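Local coordinates for phosphoserine aminotransferase (Bacillus alcalophilus, PDB 1W23) that catalyses the reversible, pyridoxal-phosphate-dependent transfer of an amino group from glutamate to 3-phosphohydroxypyruvate, giving phosphoserine and 2-oxoglutarate in serine biosynthesis, at the interface of chains A and B. Residues are numbered along the deposited sequence; one frame, centred on the assembly and turned at random. Chains: chain A/B, Phosphoserine aminotransferase.

The interface of chains A and B. Residues chain A 11-12, 14, 19, 200, 242, 246; chain B 35, 37-38.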
ATOM      1  N   PRO A  11     -12.810   3.188   1.837  1.00  9.90           N
ATOM      2  CA  PRO A  11     -12.983   3.196   0.404  1.00  9.09           C
ATOM      3  C   PRO A  11     -14.477   3.317   0.015  1.00  8.90           C
ATOM      4  O   PRO A  11     -15.350   3.320   0.876  1.00  9.37           O
ATOM      5  CB  PRO A  11     -12.369   1.857  -0.041  1.00 10.90           C
ATOM      6  CG  PRO A  11     -11.423   1.541   1.047  1.00 11.79           C
ATOM      7  CD  PRO A  11     -12.161   1.936   2.313  1.00 11.78           C
ATOM      8  N   SER A  12     -14.698   3.546  -1.248  1.00  9.46           N
ATOM      9  CA  SER A  12     -15.961   4.078  -1.727  1.00  9.80           C
ATOM     10  C   SER A  12     -16.263   3.623  -3.133  1.00  9.12           C
ATOM     11  O   SER A  12     -15.508   2.877  -3.774  1.00  9.23           O
ATOM     12  CB  SER A  12     -15.920   5.604  -1.654  1.00 11.77           C
ATOM     13  OG  SER A  12     -14.869   6.130  -2.406  1.00 15.97           O
ATOM     14  N   LEU A  14     -16.547   3.251  -6.984  1.00  9.58           N
ATOM     15  CA  LEU A  14     -15.682   3.504  -8.144  1.00  9.79           C
ATOM     16  C   LEU A  14     -16.538   3.631  -9.392  1.00  9.60           C
ATOM     17  O   LEU A  14     -17.675   3.114  -9.412  1.00 10.14           O
ATOM     18  CB  LEU A  14     -14.603   2.421  -8.240  0.60 10.72           C
ATOM     19  CG  LEU A  14     -13.579   2.412  -7.094  0.60 11.66           C
ATOM     20  CD1 LEU A  14     -12.746   1.139  -7.083  0.60 16.46           C
ATOM     21  CD2 LEU A  14     -12.607   3.573  -7.186  0.60 15.68           C
ATOM     22  N   LEU A  19     -13.825  -0.430 -13.302  1.00  9.39           N
ATOM     23  CA  LEU A  19     -13.892  -1.797 -12.790  1.00  9.52           C
ATOM     24  C   LEU A  19     -14.131  -2.786 -13.915  1.00  9.89           C
ATOM     25  O   LEU A  19     -13.536  -3.885 -13.894  1.00  9.90           O
ATOM     26  CB  LEU A  19     -14.966  -1.929 -11.696  1.00 10.24           C
ATOM     27  CG  LEU A  19     -14.580  -1.325 -10.332  1.00 10.23           C
ATOM     28  CD1 LEU A  19     -15.846  -1.171  -9.489  1.00 12.25           C
ATOM     29  CD2 LEU A  19     -13.566  -2.184  -9.631  1.00 12.53           C
ATOM     30  N   PRO A 200      -8.799   2.933  -5.637  1.00 13.88           N
ATOM     31  CA  PRO A 200      -8.879   2.110  -4.437  1.00 14.26           C
ATOM     32  C   PRO A 200      -7.757   2.516  -3.457  1.00 10.78           C
ATOM     33  O   PRO A 200      -6.921   3.307  -3.630  1.00 17.72           O
ATOM     34  CB  PRO A 200      -8.771   0.658  -4.942  1.00 14.67           C
ATOM     35  CG  PRO A 200      -7.813   0.794  -6.094  1.00 18.93           C
ATOM     36  CD  PRO A 200      -8.322   2.058  -6.770  1.00 20.57           C
ATOM     37  N   PHE A 242      -1.180  -2.529  -8.651  1.00  9.13           N
ATOM     38  CA  PHE A 242      -2.613  -2.656  -8.998  1.00  8.84           C
ATOM     39  C   PHE A 242      -3.369  -1.397  -8.568  1.00  8.60           C
ATOM     40  O   PHE A 242      -4.253  -0.911  -9.315  1.00  9.14           O
ATOM     41  CB  PHE A 242      -3.245  -3.914  -8.431  1.00  9.32           C
ATOM     42  CG  PHE A 242      -4.637  -4.159  -9.016  1.00  9.69           C
ATOM     43  CD1 PHE A 242      -4.771  -4.560 -10.335  1.00 11.29           C
ATOM     44  CD2 PHE A 242      -5.767  -3.991  -8.269  1.00 11.49           C
ATOM     45  CE1 PHE A 242      -6.016  -4.764 -10.872  1.00 12.25           C
ATOM     46  CE2 PHE A 242      -7.031  -4.200  -8.819  1.00 12.93           C
ATOM     47  CZ  PHE A 242      -7.161  -4.621 -10.139  1.00 12.39           C
ATOM     48  N   MET A 246      -5.432   0.975 -11.106  1.00  8.60           N
ATOM     49  CA  MET A 246      -6.841   1.355 -10.931  1.00  8.71           C
ATOM     50  C   MET A 246      -6.995   2.861 -10.903  1.00  8.60           C
ATOM     51  O   MET A 246      -7.987   3.393 -11.451  1.00  8.96           O
ATOM     52  CB  MET A 246      -7.410   0.712  -9.664  1.00  8.77           C
ATOM     53  CG  MET A 246      -7.676  -0.761  -9.798  1.00 10.52           C
ATOM     54  SD  MET A 246      -8.867  -1.211 -11.041  1.00 12.51           S
ATOM     55  CE  MET A 246     -10.272  -0.226 -10.639  1.00 13.39           C
TER
ATOM     56  N   SER B  35     -17.690  -4.121  -5.576  1.00  9.79           N
ATOM     57  CA  SER B  35     -16.362  -4.734  -5.593  1.00  9.64           C
ATOM     58  C   SER B  35     -15.840  -4.743  -4.170  1.00  9.02           C
ATOM     59  O   SER B  35     -16.146  -3.856  -3.356  1.00  9.64           O
ATOM     60  CB  SER B  35     -15.446  -3.864  -6.438  1.00  9.65           C
ATOM     61  OG  SER B  35     -14.133  -4.432  -6.531  1.00  9.67           O
ATOM     62  N   MET B  37     -13.096  -3.609  -3.645  1.00 10.76           N
ATOM     63  CA  MET B  37     -12.470  -2.287  -3.687  1.00 12.70           C
ATOM     64  C   MET B  37     -13.375  -1.131  -3.310  1.00 10.67           C
ATOM     65  O   MET B  37     -12.873   0.000  -3.164  1.00 11.79           O
ATOM     66  CB  MET B  37     -11.936  -2.016  -5.137  1.00 12.06           C
ATOM     67  CG  MET B  37     -10.646  -2.699  -5.441  1.00 12.70           C
ATOM     68  SD  MET B  37     -10.098  -2.321  -7.106  1.00 14.76           S
ATOM     69  CE  MET B  37     -10.704  -3.721  -7.937  1.00 11.93           C
ATOM     70  N   GLU B  38     -14.668  -1.368  -3.203  1.00  9.50           N
ATOM     71  CA  GLU B  38     -15.651  -0.323  -2.947  1.00  9.74           C
ATOM     72  C   GLU B  38     -16.263  -0.436  -1.548  1.00  9.74           C
ATOM     73  O   GLU B  38     -17.149   0.380  -1.223  1.00 10.59           O
ATOM     74  CB  GLU B  38     -16.787  -0.417  -3.991  1.00  9.61           C
ATOM     75  CG  GLU B  38     -16.365  -0.121  -5.397  1.00 10.05           C
ATOM     76  CD  GLU B  38     -17.495  -0.291  -6.379  1.00 10.29           C
ATOM     77  OE1 GLU B  38     -17.941  -1.466  -6.562  1.00 10.78           O
ATOM     78  OE2 GLU B  38     -17.945   0.716  -6.958  1.00 11.03           O
TER
HETATM   79  O   HOH W   1     -19.145   0.696  -9.422  1.00 13.80           O
HETATM   80  O   HOH W   2     -12.475   3.186  -3.206  1.00 17.07           O
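B:Met37 plugs an apolar pocket of chain A lined by A:Leu14, A:Leu19, A:Pro200, A:Phe242 and A:Met246, part of the two-fold interface of this class-V aminotransferase homodimer. B:Met37 sits in the short 3-10 helix 36-38. Its chain runs straight to SD alongside A:Pro200, whose CB lies 3.9 Å from B:Met37 CG, and then bends (chi3 -97°) to turn the terminal methyl between two groups. B:Met37 CE meets A:Leu19 CD2 at 3.7 Å and the edge of the A:Phe242 ring at CE2, 3.8 Å away and in the ring plane. A:Met246, from the same helix 241-256 as A:Phe242, touches the sulphur through CG and CE, while A:Leu14 crosses B:Met37 at about a right angle, its CD1 against B:Met37 CB. Beside the backbone of B:Met37, next to this apolar part, water 2 bridges the backbone N and O of A:Ser12 to B:Met37 O (3.2 Å), an indirect link.

Toward B:Glu38 the contact becomes polar and hydrated. B:Glu38, extended beyond CG, meets A:Leu19 tip to tip and divides its carboxylate between an oxygen bonded across the interface and one bonded within chain B. B:Glu38 OE2 accepts the backbone N-H of A:Leu14 at 2.9 Å, nearly straight (176° at H), and B:Glu38 OE1 accepts the backbone N-H of B:Ser35 at 2.8 Å (N to O); both oxygens use anti lone pairs, so the two bonds fix the rotation of the group. Water 1 joins B:Glu38 OE2 (2.7 Å) to the carbonyl O of A:Leu14.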